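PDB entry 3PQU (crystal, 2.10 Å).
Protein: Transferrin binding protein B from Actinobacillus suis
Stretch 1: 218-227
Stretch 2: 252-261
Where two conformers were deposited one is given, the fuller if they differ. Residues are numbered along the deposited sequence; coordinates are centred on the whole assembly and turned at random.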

ATOM      1  N   LYS A 218     -14.153 -26.865  25.645  1.00 46.80           N
ATOM      2  CA  LYS A 218     -14.905 -28.097  25.474  1.00 58.42           C
ATOM      3  C   LYS A 218     -16.364 -27.853  25.824  1.00 52.19           C
ATOM      4  O   LYS A 218     -16.669 -27.335  26.892  1.00 62.04           O
ATOM      5  N   LEU A 219     -17.267 -28.223  24.927  1.00 49.97           N
ATOM      6  CA  LEU A 219     -18.688 -28.193  25.239  1.00 50.60           C
ATOM      7  C   LEU A 219     -19.187 -29.632  25.249  1.00 59.64           C
ATOM      8  O   LEU A 219     -19.327 -30.262  24.195  1.00 46.70           O
ATOM      9  N   GLY A 220     -19.450 -30.156  26.443  1.00 61.78           N
ATOM     10  CA  GLY A 220     -19.578 -31.592  26.603  1.00 51.17           C
ATOM     11  C   GLY A 220     -18.193 -32.133  26.296  1.00 66.93           C
ATOM     12  O   GLY A 220     -17.197 -31.596  26.789  1.00 75.36           O
ATOM     13  N   ASP A 221     -18.108 -33.167  25.464  1.00 56.81           N
ATOM     14  CA  ASP A 221     -16.795 -33.645  25.032  1.00 64.78           C
ATOM     15  C   ASP A 221     -16.480 -33.219  23.607  1.00 65.31           C
ATOM     16  O   ASP A 221     -15.723 -33.881  22.899  1.00 66.53           O
ATOM     17  N   ASN A 222     -17.069 -32.102  23.199  1.00 63.86           N
ATOM     18  CA  ASN A 222     -16.784 -31.523  21.900  1.00 57.91           C
ATOM     19  C   ASN A 222     -15.781 -30.387  22.031  1.00 44.95           C
ATOM     20  O   ASN A 222     -16.090 -29.362  22.634  1.00 37.06           O
ATOM     21  N   GLU A 223     -14.576 -30.588  21.490  1.00 40.16           N
ATOM     22  CA  GLU A 223     -13.532 -29.558  21.513  1.00 55.97           C
ATOM     23  C   GLU A 223     -13.783 -28.504  20.432  1.00 49.21           C
ATOM     24  O   GLU A 223     -14.127 -28.841  19.300  1.00 41.22           O
ATOM     25  N   VAL A 224     -13.602 -27.233  20.781  1.00 34.30           N
ATOM     26  CA  VAL A 224     -13.664 -26.158  19.800  1.00 23.21           C
ATOM     27  C   VAL A 224     -12.348 -26.105  19.031  1.00 30.23           C
ATOM     28  O   VAL A 224     -11.282 -25.912  19.622  1.00 34.42           O
ATOM     29  N   LYS A 225     -12.419 -26.297  17.720  1.00 28.41           N
ATOM     30  CA  LYS A 225     -11.218 -26.306  16.885  1.00 34.86           C
ATOM     31  C   LYS A 225     -10.935 -24.956  16.244  1.00 30.87           C
ATOM     32  O   LYS A 225      -9.791 -24.663  15.906  1.00 31.84           O
ATOM     33  N   GLY A 226     -11.972 -24.147  16.049  1.00 24.89           N
ATOM     34  CA  GLY A 226     -11.799 -22.885  15.340  1.00 25.71           C
ATOM     35  C   GLY A 226     -12.945 -21.900  15.507  1.00 21.72           C
ATOM     36  O   GLY A 226     -14.064 -22.272  15.896  1.00 20.06           O
ATOM     37  N   VAL A 227     -12.659 -20.634  15.213  1.00 16.37           N
ATOM     38  CA  VAL A 227     -13.658 -19.567  15.282  1.00 16.44           C
ATOM     39  C   VAL A 227     -14.012 -19.014  13.882  1.00 23.11           C
ATOM     40  O   VAL A 227     -13.124 -18.741  13.059  1.00 19.52           O
ATOM     41  N   ILE A 252     -20.910 -24.968  16.984  1.00 29.38           N
ATOM     42  CA  ILE A 252     -20.580 -26.086  17.871  1.00 26.66           C
ATOM     43  C   ILE A 252     -21.387 -26.067  19.168  1.00 46.70           C
ATOM     44  O   ILE A 252     -21.504 -25.026  19.814  1.00 42.02           O
ATOM     45  N   ASN A 253     -21.912 -27.236  19.536  1.00 46.35           N
ATOM     46  CA  ASN A 253     -22.756 -27.432  20.715  1.00 62.11           C
ATOM     47  C   ASN A 253     -22.217 -28.537  21.595  1.00 58.08           C
ATOM     48  O   ASN A 253     -21.176 -29.121  21.306  1.00 60.78           O
ATOM     49  N   ARG A 254     -22.943 -28.846  22.665  1.00 54.62           N
ATOM     50  CA  ARG A 254     -22.695 -30.087  23.383  1.00 70.57           C
ATOM     51  C   ARG A 254     -23.456 -31.202  22.670  1.00 58.04           C
ATOM     52  O   ARG A 254     -23.204 -32.389  22.888  1.00 61.38           O
ATOM     53  N   ASN A 255     -24.379 -30.797  21.802  1.00 45.39           N
ATOM     54  CA  ASN A 255     -25.148 -31.726  20.977  1.00 72.74           C
ATOM     55  C   ASN A 255     -24.555 -31.951  19.592  1.00 72.86           C
ATOM     56  O   ASN A 255     -25.056 -32.774  18.825  1.00 56.01           O
ATOM     57  N   LYS A 256     -23.508 -31.207  19.260  1.00 63.16           N
ATOM     58  CA  LYS A 256     -23.009 -31.210  17.890  1.00 56.03           C
ATOM     59  C   LYS A 256     -21.525 -30.883  17.796  1.00 52.72           C
ATOM     60  O   LYS A 256     -21.115 -29.757  18.098  1.00 39.14           O
ATOM     61  N   ALA A 257     -20.725 -31.866  17.377  1.00 39.47           N
ATOM     62  CA  ALA A 257     -19.295 -31.643  17.171  1.00 45.46           C
ATOM     63  C   ALA A 257     -19.065 -30.621  16.047  1.00 42.49           C
ATOM     64  O   ALA A 257     -19.896 -30.473  15.149  1.00 40.11           O
ATOM     65  N   GLN A 258     -17.940 -29.913  16.105  1.00 30.67           N
ATOM     66  CA  GLN A 258     -17.679 -28.834  15.168  1.00 36.10           C
ATOM     67  C   GLN A 258     -17.221 -29.359  13.812  1.00 40.94           C
ATOM     68  O   GLN A 258     -16.362 -30.226  13.740  1.00 28.39           O
ATOM     69  N   GLU A 259     -17.799 -28.844  12.732  1.00 26.54           N
ATOM     70  CA  GLU A 259     -17.339 -29.198  11.396  0.53 33.05           C
ATOM     71  C   GLU A 259     -16.423 -28.108  10.839  1.00 31.72           C
ATOM     72  O   GLU A 259     -16.854 -26.980  10.599  1.00 25.15           O
ATOM     73  N   VAL A 260     -15.156 -28.447  10.654  1.00 20.57           N
ATOM     74  CA  VAL A 260     -14.204 -27.502  10.091  1.00 31.73           C
ATOM     75  C   VAL A 260     -13.943 -27.866   8.626  1.00 39.15           C
ATOM     76  O   VAL A 260     -13.470 -28.966   8.345  1.00 33.45           O
ATOM     77  N   THR A 261     -14.270 -26.974   7.689  1.00 26.53           N
ATOM     78  CA  THR A 261     -14.035 -27.298   6.285  1.00 32.28           C
ATOM     79  C   THR A 261     -13.166 -26.273   5.585  1.00 25.44           C
ATOM     80  O   THR A 261     -13.326 -25.077   5.782  1.00 25.49           O
TER

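Two chain segments need not pair as strands to pack closely; side-chain amides can do the work that backbone hydrogen bonds do in a sheet. The contact between residues 218-227 and 252-261 of transferrin binding protein B illustrates the principle. No hydrogen bond joins backbone to backbone across it: each direct one uses the side-chain amide of Asn 222 or Gln 258, and together the two stretches bury 507 Å².

Stretch 2 opens with its main apolar anchor. Ile 252 points toward stretch 1 and is fully extended, with chi1 and chi2 both t, so that its CD1 reaches the other stretch. There it lies 3.7 Å from CG2 of Val 224, whose own rotamer is t, and 4.2 Å from CD1 of Leu 219, which points inward with chi1 m and chi2 p. The same Ile 252 CD1 is 4.0 Å from CB of Asn 222 and 3.6 Å from the carbonyl O of Glu 223, so one methyl group meets both side chains and backbone.

Asn 253 contributes through its backbone, for its side chain points away. Its carbonyl O accepts a hydrogen bond from ND2 of Asn 222 at 3.0 Å, with a nearly straight angle of 163° at the hydrogen. Asn 222 adopts chi1 m and points toward stretch 2, where its amide lies against the bend that carries the chain from Asn 253 to Ala 257. That bend is closed by a backbone hydrogen bond from Asn 253 N to Lys 256 O, 3.0 Å long.

At Arg 254 the contact is made near the backbone. The CA approaches the carbonyl O of Leu 219 at 3.5 Å in a CA-H...O contact, while the side chain starts sideways with chi1 p and its poorly ordered end leads away. Gly 220, in the type II' turn from Leu 219 to Asn 222, sits close by: its N is 4.0 Å from Arg 254 CB, and an ideal CB on the glycine would come within a tight 3.4 Å of that same atom.

Asn 255 and Lys 256 turn their side chains away. Lys 256 instead forms a salt bridge within its own stretch, its NZ lying 3.1 Å from Glu 259 OE2. Ala 257 lies sideways, its CB 3.5 Å from Asn 222 OD1.

Gln 258 supplies the second polar anchor. With chi1 and chi2 both t, it extends its amide to the backbone of stretch 1. OE1 accepts from Lys 225 N at 2.8 Å and from Gly 226 N at 3.0 Å, while NE2 donates to Gly 226 O at 2.8 Å; both ends of the amide are thus engaged. Water 1 adds a bridge, accepting from Gln 258 N and donating to Glu 223 O, each oxygen-to-partner distance being 2.8 Å. Glu 259 then points away, and Val 260, rotamer t, ends the contact with CG2 3.9 Å from Lys 225 CB.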

ATOM      1  CB  LYS A 218     -14.360 -29.193  26.390  1.00 54.91           C
ATOM      2  CG  LYS A 218     -12.941 -29.624  26.091  1.00 79.10           C
ATOM      3  CD  LYS A 218     -12.805 -31.137  26.211  1.00 91.94           C
ATOM      4  CE  LYS A 218     -13.719 -31.844  25.216  1.00 91.62           C
ATOM      5  NZ  LYS A 218     -13.543 -33.323  25.210  1.00 84.91           N
ATOM      6  CB  LEU A 219     -19.464 -27.346  24.227  1.00 56.28           C
ATOM      7  CG  LEU A 219     -19.098 -25.865  24.134  1.00 62.41           C
ATOM      8  CD1 LEU A 219     -17.735 -25.686  23.489  1.00 55.65           C
ATOM      9  CD2 LEU A 219     -20.152 -25.111  23.348  1.00 73.49           C
ATOM     10  CB  ASP A 221     -16.662 -35.161  25.200  1.00 87.85           C
ATOM     11  CG  ASP A 221     -16.055 -35.541  26.535  1.00 94.90           C
ATOM     12  OD1 ASP A 221     -14.820 -35.725  26.595  1.00 95.09           O
ATOM     13  OD2 ASP A 221     -16.813 -35.636  27.524  1.00 94.14           O
ATOM     14  CB  ASN A 222     -18.079 -31.039  21.243  1.00 42.97           C
ATOM     15  CG  ASN A 222     -18.963 -32.192  20.776  1.00 57.83           C
ATOM     16  OD1 ASN A 222     -18.460 -33.245  20.382  1.00 63.66           O
ATOM     17  ND2 ASN A 222     -20.284 -31.992  20.810  1.00 41.37           N
ATOM     18  CB  GLU A 223     -12.141 -30.168  21.288  1.00 47.73           C
ATOM     19  CG  GLU A 223     -11.722 -31.269  22.260  1.00 64.35           C
ATOM     20  CD  GLU A 223     -10.377 -31.896  21.880  1.00 64.37           C
ATOM     21  OE1 GLU A 223      -9.641 -31.268  21.090  1.00 66.06           O
ATOM     22  OE2 GLU A 223     -10.051 -33.012  22.362  1.00 46.96           O
ATOM     23  CB  VAL A 224     -13.923 -24.804  20.477  1.00 31.30           C
ATOM     24  CG1 VAL A 224     -13.810 -23.665  19.456  1.00 27.57           C
ATOM     25  CG2 VAL A 224     -15.297 -24.801  21.134  1.00 24.27           C
ATOM     26  CB  LYS A 225     -11.321 -27.364  15.780  1.00 34.02           C
ATOM     27  CG  LYS A 225     -11.753 -28.756  16.257  1.00 51.00           C
ATOM     28  CD  LYS A 225     -10.592 -29.560  16.810  1.00 75.39           C
ATOM     29  CE  LYS A 225     -11.052 -30.919  17.345  1.00 94.40           C
ATOM     30  NZ  LYS A 225     -11.508 -31.857  16.276  1.00 92.39           N
ATOM     31  CB  VAL A 227     -13.171 -18.404  16.186  1.00 17.63           C
ATOM     32  CG1 VAL A 227     -14.176 -17.247  16.149  1.00 20.17           C
ATOM     33  CG2 VAL A 227     -12.975 -18.878  17.631  1.00 26.24           C
ATOM     34  CB  ILE A 252     -19.073 -26.139  18.237  1.00 37.97           C
ATOM     35  CG1 ILE A 252     -18.826 -27.243  19.277  1.00 41.82           C
ATOM     36  CG2 ILE A 252     -18.586 -24.789  18.770  1.00 32.94           C
ATOM     37  CD1 ILE A 252     -17.371 -27.431  19.670  1.00 55.36           C
ATOM     38  CB  ASN A 253     -24.159 -27.863  20.285  1.00 60.93           C
ATOM     39  CG  ASN A 253     -25.173 -26.776  20.455  1.00 81.15           C
ATOM     40  OD1 ASN A 253     -24.887 -25.739  21.049  1.00 87.70           O
ATOM     41  ND2 ASN A 253     -26.374 -27.002  19.935  1.00 95.08           N
ATOM     42  CB  ARG A 254     -23.101 -29.984  24.854  1.00 82.91           C
ATOM     43  CG  ARG A 254     -24.474 -29.398  25.088  1.00 87.09           C
ATOM     44  CD  ARG A 254     -24.754 -29.283  26.574  1.00 99.68           C
ATOM     45  NE  ARG A 254     -25.877 -28.393  26.845  1.00111.14           N
ATOM     46  CZ  ARG A 254     -26.234 -27.996  28.062  1.00122.76           C
ATOM     47  NH1 ARG A 254     -25.556 -28.412  29.124  1.00127.53           N
ATOM     48  NH2 ARG A 254     -27.270 -27.181  28.216  1.00123.31           N
ATOM     49  CB  ASN A 255     -26.570 -31.207  20.790  1.00 70.96           C
ATOM     50  CG  ASN A 255     -27.292 -31.025  22.090  1.00 70.48           C
ATOM     51  OD1 ASN A 255     -26.971 -31.672  23.088  1.00 73.73           O
ATOM     52  ND2 ASN A 255     -28.284 -30.143  22.093  1.00 51.13           N
ATOM     53  CB  LYS A 256     -23.813 -30.220  17.048  1.00 50.56           C
ATOM     54  CG  LYS A 256     -23.162 -29.865  15.729  1.00 68.92           C
ATOM     55  CD  LYS A 256     -24.092 -29.048  14.858  1.00 80.41           C
ATOM     56  CE  LYS A 256     -23.427 -28.717  13.530  1.00 91.88           C
ATOM     57  NZ  LYS A 256     -22.857 -29.936  12.872  1.00 89.15           N
ATOM     58  CB  ALA A 257     -18.583 -32.956  16.874  1.00 43.77           C
ATOM     59  CB  GLN A 258     -16.630 -27.856  15.718  1.00 25.25           C
ATOM     60  CG  GLN A 258     -16.462 -26.638  14.798  1.00 25.37           C
ATOM     61  CD  GLN A 258     -15.538 -25.562  15.355  1.00 27.89           C
ATOM     62  OE1 GLN A 258     -14.475 -25.865  15.874  1.00 33.14           O
ATOM     63  NE2 GLN A 258     -15.938 -24.287  15.213  1.00 19.01           N
ATOM     64  CB  GLU A 259     -18.526 -29.463  10.458  0.53 31.52           C
ATOM     65  CG  GLU A 259     -19.414 -30.613  10.924  0.53 29.22           C
ATOM     66  CD  GLU A 259     -20.451 -31.025   9.895  0.53 56.03           C
ATOM     67  OE1 GLU A 259     -20.087 -31.197   8.712  0.53 64.84           O
ATOM     68  OE2 GLU A 259     -21.631 -31.192  10.275  0.53 58.44           O
ATOM     69  CB  VAL A 260     -12.887 -27.539  10.875  1.00 21.55           C
ATOM     70  CG1 VAL A 260     -11.849 -26.614  10.208  1.00 26.54           C
ATOM     71  CG2 VAL A 260     -13.125 -27.145  12.325  1.00 24.74           C
ATOM     72  CB  THR A 261     -15.349 -27.514   5.493  1.00 41.04           C
ATOM     73  OG1 THR A 261     -16.204 -26.383   5.663  1.00 34.84           O
ATOM     74  CG2 THR A 261     -16.069 -28.761   5.979  1.00 53.11           C
TER
HETATM   75  O   HOH W   1     -15.955 -30.447  17.976  1.00 33.55           O